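Local coordinates for protein aerobactin synthase IucA (Klebsiella pneumoniae subsp. pneumoniae, PDB 5JM7) that probably catalyses the ATP-dependent joining of citrate to an N6-acetyl-N6-hydroxylysine unit, a step in building the siderophore aerobactin, at residues A190-H195 and R299-A304. Sequence-based numbering, arbitrary orientation.
Sequences AGESLH and RGMRLA
Leu194 and Met301 meet where the end of strand 189-193 and the loop residue Leu194 just beyond it pack against helix 294-306. The strand pairs with strand 329-334 in an antiparallel sheet of the IucA/IucC (NIS synthetase) family region. The contact illustrates how a flexible thioether can bridge a helix and a strand whose backbones stay well apart: the CA atoms of Ser193 and Met301 are 8.1 Å from each other.

The contact is mainly apolar. Met301 is bent at both chi2 (-58°) and chi3 (-61°), which turns its methyl toward the strand, and Met301 CE ends 3.7 Å from Leu194 CG and 3.9 Å from Leu194 CD2. The same methyl lies 4.0 Å from Glu192 CB, so it touches both Glu192 of the strand and Leu194 just after it. Leu194 and Met301 run past each other in opposite directions, and Leu194 CD1 reaches Ala304, about one turn further along the helix.

No hydrogen bond joins the two segments. Glu192 crosses the methionine chain at a slant, its OE1 3.9 Å from Met301 CG; that oxygen accepts a hydrogen bond from Trp330 NE1 of the adjacent strand, while OE2 forms a salt bridge with Arg305 of the same helix. Closest of all, Leu194 CD1 rests 3.5 Å from Ala304 CB.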
loop_
_atom_site.group_PDB
_atom_site.type_symbol
_atom_site.label_atom_id
_atom_site.label_comp_id
_atom_site.label_asym_id
_atom_site.label_seq_id
_atom_site.Cartn_x
_atom_site.Cartn_y
_atom_site.Cartn_z
ATOM N N ALA A 190 -27.713 -28.486 2.242
ATOM C CA ALA A 190 -27.261 -29.337 1.162
ATOM C C ALA A 190 -26.212 -28.580 0.367
ATOM O O ALA A 190 -26.193 -27.344 0.352
ATOM C CB ALA A 190 -28.413 -29.750 0.222
ATOM N N GLY A 191 -25.351 -29.325 -0.310
ATOM C CA GLY A 191 -24.340 -28.697 -1.129
ATOM C C GLY A 191 -23.116 -29.581 -1.245
ATOM O O GLY A 191 -23.114 -30.740 -0.825
ATOM N N GLU A 192 -22.119 -29.068 -1.945
ATOM C CA GLU A 192 -20.894 -29.776 -2.228
ATOM C C GLU A 192 -19.734 -28.840 -2.354
ATOM O O GLU A 192 -19.887 -27.663 -2.542
ATOM C CB GLU A 192 -20.936 -30.432 -3.599
ATOM C CG GLU A 192 -22.010 -31.435 -3.906
ATOM C CD GLU A 192 -21.834 -32.028 -5.283
ATOM O OE1 GLU A 192 -22.533 -31.582 -6.193
ATOM O OE2 GLU A 192 -20.986 -32.908 -5.464
ATOM N N SER A 193 -18.555 -29.405 -2.280
ATOM C CA SER A 193 -17.347 -28.627 -2.473
ATOM C C SER A 193 -16.186 -29.538 -2.833
ATOM O O SER A 193 -16.120 -30.688 -2.383
ATOM C CB SER A 193 -16.989 -27.843 -1.211
ATOM O OG SER A 193 -15.679 -27.318 -1.343
ATOM N N LEU A 194 -15.248 -28.995 -3.606
ATOM C CA LEU A 194 -14.008 -29.688 -3.935
ATOM C C LEU A 194 -12.883 -29.211 -3.024
ATOM O O LEU A 194 -12.917 -28.089 -2.510
ATOM C CB LEU A 194 -13.604 -29.478 -5.405
ATOM C CG LEU A 194 -14.571 -30.080 -6.433
ATOM C CD1 LEU A 194 -14.026 -29.890 -7.863
ATOM C CD2 LEU A 194 -14.823 -31.546 -6.154
ATOM N N HIS A 195 -11.842 -30.017 -2.870
ATOM C CA HIS A 195 -10.625 -29.692 -2.092
ATOM C C HIS A 195 -10.921 -29.656 -0.613
ATOM O O HIS A 195 -10.409 -30.433 0.144
ATOM C CB HIS A 195 -9.956 -28.461 -2.658
ATOM C CG HIS A 195 -9.857 -28.491 -4.146
ATOM N ND1 HIS A 195 -8.972 -29.295 -4.818
ATOM C CD2 HIS A 195 -10.568 -27.847 -5.091
ATOM C CE1 HIS A 195 -9.128 -29.129 -6.112
ATOM N NE2 HIS A 195 -10.095 -28.262 -6.303
ATOM N N ARG A 299 -23.307 -28.101 -13.429
ATOM C CA ARG A 299 -22.399 -27.736 -14.515
ATOM C C ARG A 299 -21.071 -27.208 -13.980
ATOM O O ARG A 299 -20.004 -27.520 -14.538
ATOM C CB ARG A 299 -23.044 -26.693 -15.419
ATOM C CG ARG A 299 -24.208 -27.191 -16.193
ATOM C CD ARG A 299 -24.706 -26.105 -17.111
ATOM N NE ARG A 299 -25.821 -26.578 -17.914
ATOM C CZ ARG A 299 -26.493 -25.820 -18.769
ATOM N NH1 ARG A 299 -26.149 -24.551 -18.924
ATOM N NH2 ARG A 299 -27.495 -26.332 -19.476
ATOM N N GLY A 300 -21.117 -26.400 -12.905
ATOM C CA GLY A 300 -19.881 -25.925 -12.295
ATOM C C GLY A 300 -19.046 -27.054 -11.734
ATOM O O GLY A 300 -17.846 -27.154 -12.009
ATOM N N MET A 301 -19.687 -27.954 -10.978
ATOM C CA MET A 301 -18.966 -29.067 -10.358
ATOM C C MET A 301 -18.394 -30.028 -11.399
ATOM O O MET A 301 -17.274 -30.524 -11.220
ATOM C CB MET A 301 -19.878 -29.824 -9.387
ATOM C CG MET A 301 -20.416 -29.000 -8.208
ATOM S SD MET A 301 -19.149 -28.234 -7.146
ATOM C CE MET A 301 -18.278 -29.680 -6.547
ATOM N N ARG A 302 -19.106 -30.236 -12.487
ATOM C CA ARG A 302 -18.618 -31.076 -13.540
ATOM C C ARG A 302 -17.376 -30.513 -14.192
ATOM O O ARG A 302 -16.406 -31.212 -14.348
ATOM C CB ARG A 302 -19.723 -31.267 -14.557
ATOM C CG ARG A 302 -19.369 -32.170 -15.701
ATOM C CD ARG A 302 -20.603 -32.806 -16.305
ATOM N NE ARG A 302 -21.684 -31.869 -16.479
ATOM C CZ ARG A 302 -22.826 -31.944 -15.835
ATOM N NH1 ARG A 302 -23.034 -32.910 -14.987
ATOM N NH2 ARG A 302 -23.758 -31.057 -16.054
ATOM N N LEU A 303 -17.383 -29.231 -14.528
ATOM C CA LEU A 303 -16.215 -28.601 -15.123
ATOM C C LEU A 303 -15.085 -28.526 -14.104
ATOM O O LEU A 303 -13.915 -28.742 -14.447
ATOM C CB LEU A 303 -16.582 -27.226 -15.662
ATOM C CG LEU A 303 -15.459 -26.499 -16.388
ATOM C CD1 LEU A 303 -15.064 -27.330 -17.580
ATOM C CD2 LEU A 303 -15.986 -25.151 -16.834
ATOM N N ALA A 304 -15.422 -28.269 -12.829
ATOM C CA ALA A 304 -14.408 -28.265 -11.773
ATOM C C ALA A 304 -13.771 -29.641 -11.613
ATOM O O ALA A 304 -12.547 -29.759 -11.535
ATOM C CB ALA A 304 -15.020 -27.787 -10.456
#